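Stress response kinase A (PDB 1ZYL) phosphorylates proteins, itself included, on serine and threonine with ATP, and probably suppresses the effects of stress linked to reactive oxygen species. Local coordinates at residues D179-A184 against E312-L317; A187-D192 against E267-M272. One frame throughout, in Å; residues are numbered along the deposited sequence.

Overall arrangement
Both interactions belong to the helical part of this protein-kinase-like fold and share helix 171-188: interaction 1 uses its body, interaction 2 its C-terminal end and the segment that follows. Their centres are about 10 Å apart. Along the chain the order is 179-184, 187-192, 267-272, 312-317, so the segments of interaction 2 both fall between those of interaction 1. Helix 300-316 packs along helix 171-188, helix 266-283 against its end and the loop that follows; the two also touch, E267 meeting Q313 and V316, and L317 just beyond. Interaction 1 lies away from the probable catalytic and metal-binding residues, whereas L269 of interaction 2 has its side chain about 11 Å from that of D201, the probable catalytic proton acceptor.

Interaction 1 (D179-A184 against E312-L317); sequences DELIAA and EQAKVL
Helices 171-188 and 300-316, both in the helical C-terminal lobe and away from the probable catalytic residues, run side by side in nearly the same direction here, their local axes inclined by 21° and 8.9 Å apart at closest approach. L181 and A314 mark the tightest point of the backbones, with L181 CA and A314 CA 5.3 Å apart. L181 does most of the reaching. Its CB does not face the other helix, but CG lies anti to the backbone N (chi1 -171°), and this carries the CD1 branch across the gap. There L181 CD1 comes to 3.5 Å from Q313 CB, the two side chains crossing obliquely, and lies 3.7 Å from A314 N. Q313 starts toward L181 and then turns: its chain bends at chi2, so that CB makes the contact while the amide leads off to helix 266-283, where the side chain packs on E267 and R270.

One turn further on, A184 points at the partner helix. Its methyl faces that of A314, with A184 CB 4.3 Å from A314 CB, and the small size of both residues is consistent with the close spacing of the axes. L317 covers the end of this row. With its CG anti to the carbonyl carbon (chi1 -67°), L317 CD1 touches both residues, 3.7 Å from A184 CB and 4.0 Å from L181 CD1. E180 touches only the margin of A314 through its carbonyl oxygen; its carboxylate forms a salt bridge to K176 along its own helix. The helices thus meet in a small strip of methyl, methylene and backbone contacts without a directional polar bond; their fit here probably rests on side-chain shape and on burial of L181 and L317, the alanines lying nearer the partly open margin.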
# COMPACT_ATOMS: atom_id res chain seq x y z
N ASP A 179 -13.46 17.93 -6.07
CA ASP A 179 -13.12 19.16 -5.37
C ASP A 179 -13.80 19.17 -3.99
O ASP A 179 -13.17 19.40 -2.96
CB ASP A 179 -13.58 20.37 -6.20
CG ASP A 179 -12.81 20.51 -7.52
OD1 ASP A 179 -13.17 21.37 -8.34
OD2 ASP A 179 -11.84 19.76 -7.73
N GLU A 180 -15.10 18.90 -3.99
CA GLU A 180 -15.87 18.86 -2.76
C GLU A 180 -15.27 17.88 -1.77
O GLU A 180 -15.28 18.12 -0.56
CB GLU A 180 -17.31 18.45 -3.07
CG GLU A 180 -18.30 19.60 -3.25
CD GLU A 180 -19.46 19.24 -4.17
OE1 GLU A 180 -19.88 18.07 -4.19
OE2 GLU A 180 -19.95 20.15 -4.88
N LEU A 181 -14.75 16.77 -2.28
CA LEU A 181 -14.17 15.77 -1.42
C LEU A 181 -12.85 16.26 -0.87
O LEU A 181 -12.61 16.17 0.33
CB LEU A 181 -13.96 14.44 -2.16
CG LEU A 181 -13.56 13.26 -1.27
CD1 LEU A 181 -14.58 13.06 -0.17
CD2 LEU A 181 -13.45 11.99 -2.09
N ILE A 182 -11.98 16.79 -1.73
CA ILE A 182 -10.70 17.26 -1.22
C ILE A 182 -10.87 18.45 -0.28
O ILE A 182 -10.02 18.69 0.58
CB ILE A 182 -9.66 17.58 -2.36
CG1 ILE A 182 -9.76 19.03 -2.81
CG2 ILE A 182 -9.87 16.65 -3.54
CD1 ILE A 182 -8.89 19.98 -2.00
N ALA A 183 -11.95 19.20 -0.42
CA ALA A 183 -12.16 20.32 0.49
C ALA A 183 -12.49 19.74 1.87
O ALA A 183 -11.96 20.18 2.89
CB ALA A 183 -13.31 21.20 0.01
N ALA A 184 -13.37 18.74 1.89
CA ALA A 184 -13.76 18.11 3.14
C ALA A 184 -12.59 17.44 3.85
O ALA A 184 -12.37 17.66 5.04
CB ALA A 184 -14.86 17.10 2.88
N GLU A 312 -20.67 10.78 -1.48
CA GLU A 312 -21.06 10.10 -0.25
C GLU A 312 -19.99 10.24 0.84
O GLU A 312 -20.32 10.40 2.02
CB GLU A 312 -21.33 8.63 -0.53
CG GLU A 312 -22.75 8.22 -0.22
CD GLU A 312 -23.23 8.79 1.11
OE1 GLU A 312 -22.54 8.59 2.13
OE2 GLU A 312 -24.29 9.45 1.12
N GLN A 313 -18.72 10.20 0.45
CA GLN A 313 -17.62 10.32 1.40
C GLN A 313 -17.58 11.67 2.09
O GLN A 313 -17.26 11.75 3.27
CB GLN A 313 -16.27 10.08 0.70
CG GLN A 313 -15.72 8.68 0.90
CD GLN A 313 -15.42 8.37 2.35
OE1 GLN A 313 -14.58 9.02 2.96
NE2 GLN A 313 -16.11 7.38 2.91
N ALA A 314 -17.92 12.73 1.36
CA ALA A 314 -17.92 14.06 1.96
C ALA A 314 -18.98 14.15 3.06
O ALA A 314 -18.81 14.88 4.04
CB ALA A 314 -18.15 15.13 0.89
N LYS A 315 -20.07 13.41 2.90
CA LYS A 315 -21.13 13.41 3.90
C LYS A 315 -20.68 12.69 5.17
O LYS A 315 -21.12 13.01 6.27
CB LYS A 315 -22.39 12.77 3.32
CG LYS A 315 -23.00 13.60 2.20
CD LYS A 315 -24.23 12.94 1.60
CE LYS A 315 -24.78 13.78 0.45
NZ LYS A 315 -25.83 13.05 -0.31
N VAL A 316 -19.81 11.70 5.00
CA VAL A 316 -19.29 10.94 6.12
C VAL A 316 -18.34 11.83 6.92
O VAL A 316 -18.18 11.66 8.13
CB VAL A 316 -18.52 9.71 5.63
CG1 VAL A 316 -17.90 8.97 6.79
CG2 VAL A 316 -19.46 8.80 4.86
N LEU A 317 -17.73 12.78 6.23
CA LEU A 317 -16.78 13.71 6.84
C LEU A 317 -17.47 14.90 7.51
O LEU A 317 -16.82 15.72 8.15
CB LEU A 317 -15.80 14.21 5.77
CG LEU A 317 -14.84 13.15 5.20
CD1 LEU A 317 -14.45 13.50 3.78
CD2 LEU A 317 -13.63 13.03 6.08

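Interaction 2 (A187-D192 against E267-M272); sequences AHWRED and EPLRAM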
# COMPACT_ATOMS: atom_id res chain seq x y z
N ALA A 187 -10.17 19.95 5.27
CA ALA A 187 -10.69 20.58 6.47
C ALA A 187 -10.56 19.73 7.73
O ALA A 187 -10.65 20.24 8.84
CB ALA A 187 -12.16 20.98 6.27
N HIS A 188 -10.33 18.43 7.57
CA HIS A 188 -10.18 17.55 8.72
C HIS A 188 -8.76 17.01 8.84
O HIS A 188 -8.47 16.27 9.77
CB HIS A 188 -11.15 16.36 8.62
CG HIS A 188 -12.59 16.76 8.57
ND1 HIS A 188 -13.29 17.18 9.69
CD2 HIS A 188 -13.47 16.83 7.54
CE1 HIS A 188 -14.53 17.48 9.34
NE2 HIS A 188 -14.66 17.27 8.05
N TRP A 189 -7.88 17.39 7.92
CA TRP A 189 -6.50 16.91 7.97
C TRP A 189 -5.77 17.70 9.02
O TRP A 189 -6.21 18.78 9.40
CB TRP A 189 -5.81 17.09 6.62
CG TRP A 189 -4.51 16.32 6.49
CD1 TRP A 189 -3.30 16.83 6.13
CD2 TRP A 189 -4.31 14.91 6.70
NE1 TRP A 189 -2.35 15.83 6.10
CE2 TRP A 189 -2.94 14.64 6.44
CE3 TRP A 189 -5.15 13.85 7.08
CZ2 TRP A 189 -2.39 13.36 6.56
CZ3 TRP A 189 -4.60 12.57 7.19
CH2 TRP A 189 -3.23 12.34 6.93
N ARG A 190 -4.66 17.17 9.52
CA ARG A 190 -3.91 17.87 10.55
C ARG A 190 -2.47 17.38 10.63
O ARG A 190 -2.21 16.20 10.43
CB ARG A 190 -4.60 17.71 11.91
CG ARG A 190 -4.72 16.27 12.42
CD ARG A 190 -5.67 16.18 13.61
NE ARG A 190 -5.82 14.82 14.14
CZ ARG A 190 -4.86 14.15 14.77
NH1 ARG A 190 -5.09 12.92 15.22
NH2 ARG A 190 -3.67 14.70 14.97
N GLU A 191 -1.55 18.30 10.91
CA GLU A 191 -0.14 17.94 11.05
C GLU A 191 0.10 17.83 12.54
O GLU A 191 1.22 17.97 13.04
CB GLU A 191 0.75 19.04 10.45
CG GLU A 191 1.52 18.62 9.21
CD GLU A 191 0.62 18.23 8.05
OE1 GLU A 191 -0.11 17.23 8.17
OE2 GLU A 191 0.66 18.93 7.01
N ASP A 192 -0.99 17.57 13.25
CA ASP A 192 -1.01 17.44 14.69
C ASP A 192 -0.84 15.99 15.16
O ASP A 192 -1.34 15.60 16.22
CB ASP A 192 -2.33 18.03 15.18
CG ASP A 192 -2.40 18.14 16.67
OD1 ASP A 192 -1.42 18.63 17.28
OD2 ASP A 192 -3.44 17.76 17.24
N GLU A 267 -11.49 8.53 8.11
CA GLU A 267 -12.30 8.89 6.95
C GLU A 267 -11.48 9.74 5.99
O GLU A 267 -11.66 9.66 4.78
CB GLU A 267 -13.59 9.58 7.39
CG GLU A 267 -14.48 8.64 8.21
CD GLU A 267 -14.68 7.27 7.53
OE1 GLU A 267 -14.78 6.26 8.27
OE2 GLU A 267 -14.74 7.21 6.28
N PRO A 268 -10.59 10.58 6.52
CA PRO A 268 -9.81 11.34 5.54
C PRO A 268 -8.83 10.43 4.81
O PRO A 268 -8.57 10.61 3.62
CB PRO A 268 -9.12 12.39 6.41
CG PRO A 268 -10.18 12.70 7.40
CD PRO A 268 -10.66 11.31 7.80
N LEU A 269 -8.29 9.43 5.50
CA LEU A 269 -7.34 8.50 4.86
C LEU A 269 -8.04 7.67 3.80
O LEU A 269 -7.50 7.47 2.71
CB LEU A 269 -6.71 7.56 5.89
CG LEU A 269 -5.72 8.21 6.86
CD1 LEU A 269 -5.27 7.20 7.87
CD2 LEU A 269 -4.55 8.78 6.09
N ARG A 270 -9.24 7.19 4.12
CA ARG A 270 -10.01 6.39 3.18
C ARG A 270 -10.34 7.25 1.95
O ARG A 270 -10.23 6.79 0.81
CB ARG A 270 -11.28 5.88 3.87
CG ARG A 270 -12.27 5.20 2.93
CD ARG A 270 -13.53 4.83 3.67
NE ARG A 270 -13.38 3.64 4.52
CZ ARG A 270 -13.69 3.61 5.81
NH1 ARG A 270 -13.54 2.49 6.51
NH2 ARG A 270 -14.15 4.70 6.41
N ALA A 271 -10.74 8.50 2.19
CA ALA A 271 -11.05 9.41 1.10
C ALA A 271 -9.78 9.56 0.29
O ALA A 271 -9.80 9.56 -0.94
CB ALA A 271 -11.46 10.77 1.64
N MET A 272 -8.66 9.67 0.99
CA MET A 272 -7.36 9.83 0.35
C MET A 272 -6.98 8.65 -0.52
O MET A 272 -6.51 8.83 -1.65
CB MET A 272 -6.29 10.08 1.41
CG MET A 272 -6.29 11.51 1.96
SD MET A 272 -5.19 11.77 3.37
CE MET A 272 -6.19 12.69 4.19
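P268 O is the best-held polar atom, gripped by one bond, the helical hydrogen bond from M272 N to P268 O at 2.8 Å. That turn of helix 266-283 presents P268, L269 and M272 to W189, just beyond the end of helix 171-188. With CG anti to the backbone N (chi1 -166°), W189 swings its indole toward the helix. M272 crosses it at about a right angle and lays its terminal methyl over one face, off-centre toward the rim, with CE 3.7 Å from the centroid of the W189 six-membered ring. This is a Met-aromatic contact as well as a CH-pi one: SD stands over the same face, 19° off the ring normal. It ties the loop after helix 171-188 to helix 266-283, in the C-terminal lobe of the kinase-like phosphotransferase fold, and L149 of helix 149-161 touches both W189 and M272. L269 CD2 approaches W189 CH2 obliquely at 3.9 Å, while P268 CB lies 4.3 Å from W189 CE3. An alanine in place of W189 would remove the indole and would probably loosen the packing of M272 and L269. At the exposed margin, H188 CB rests 4.0 Å from P268 CG.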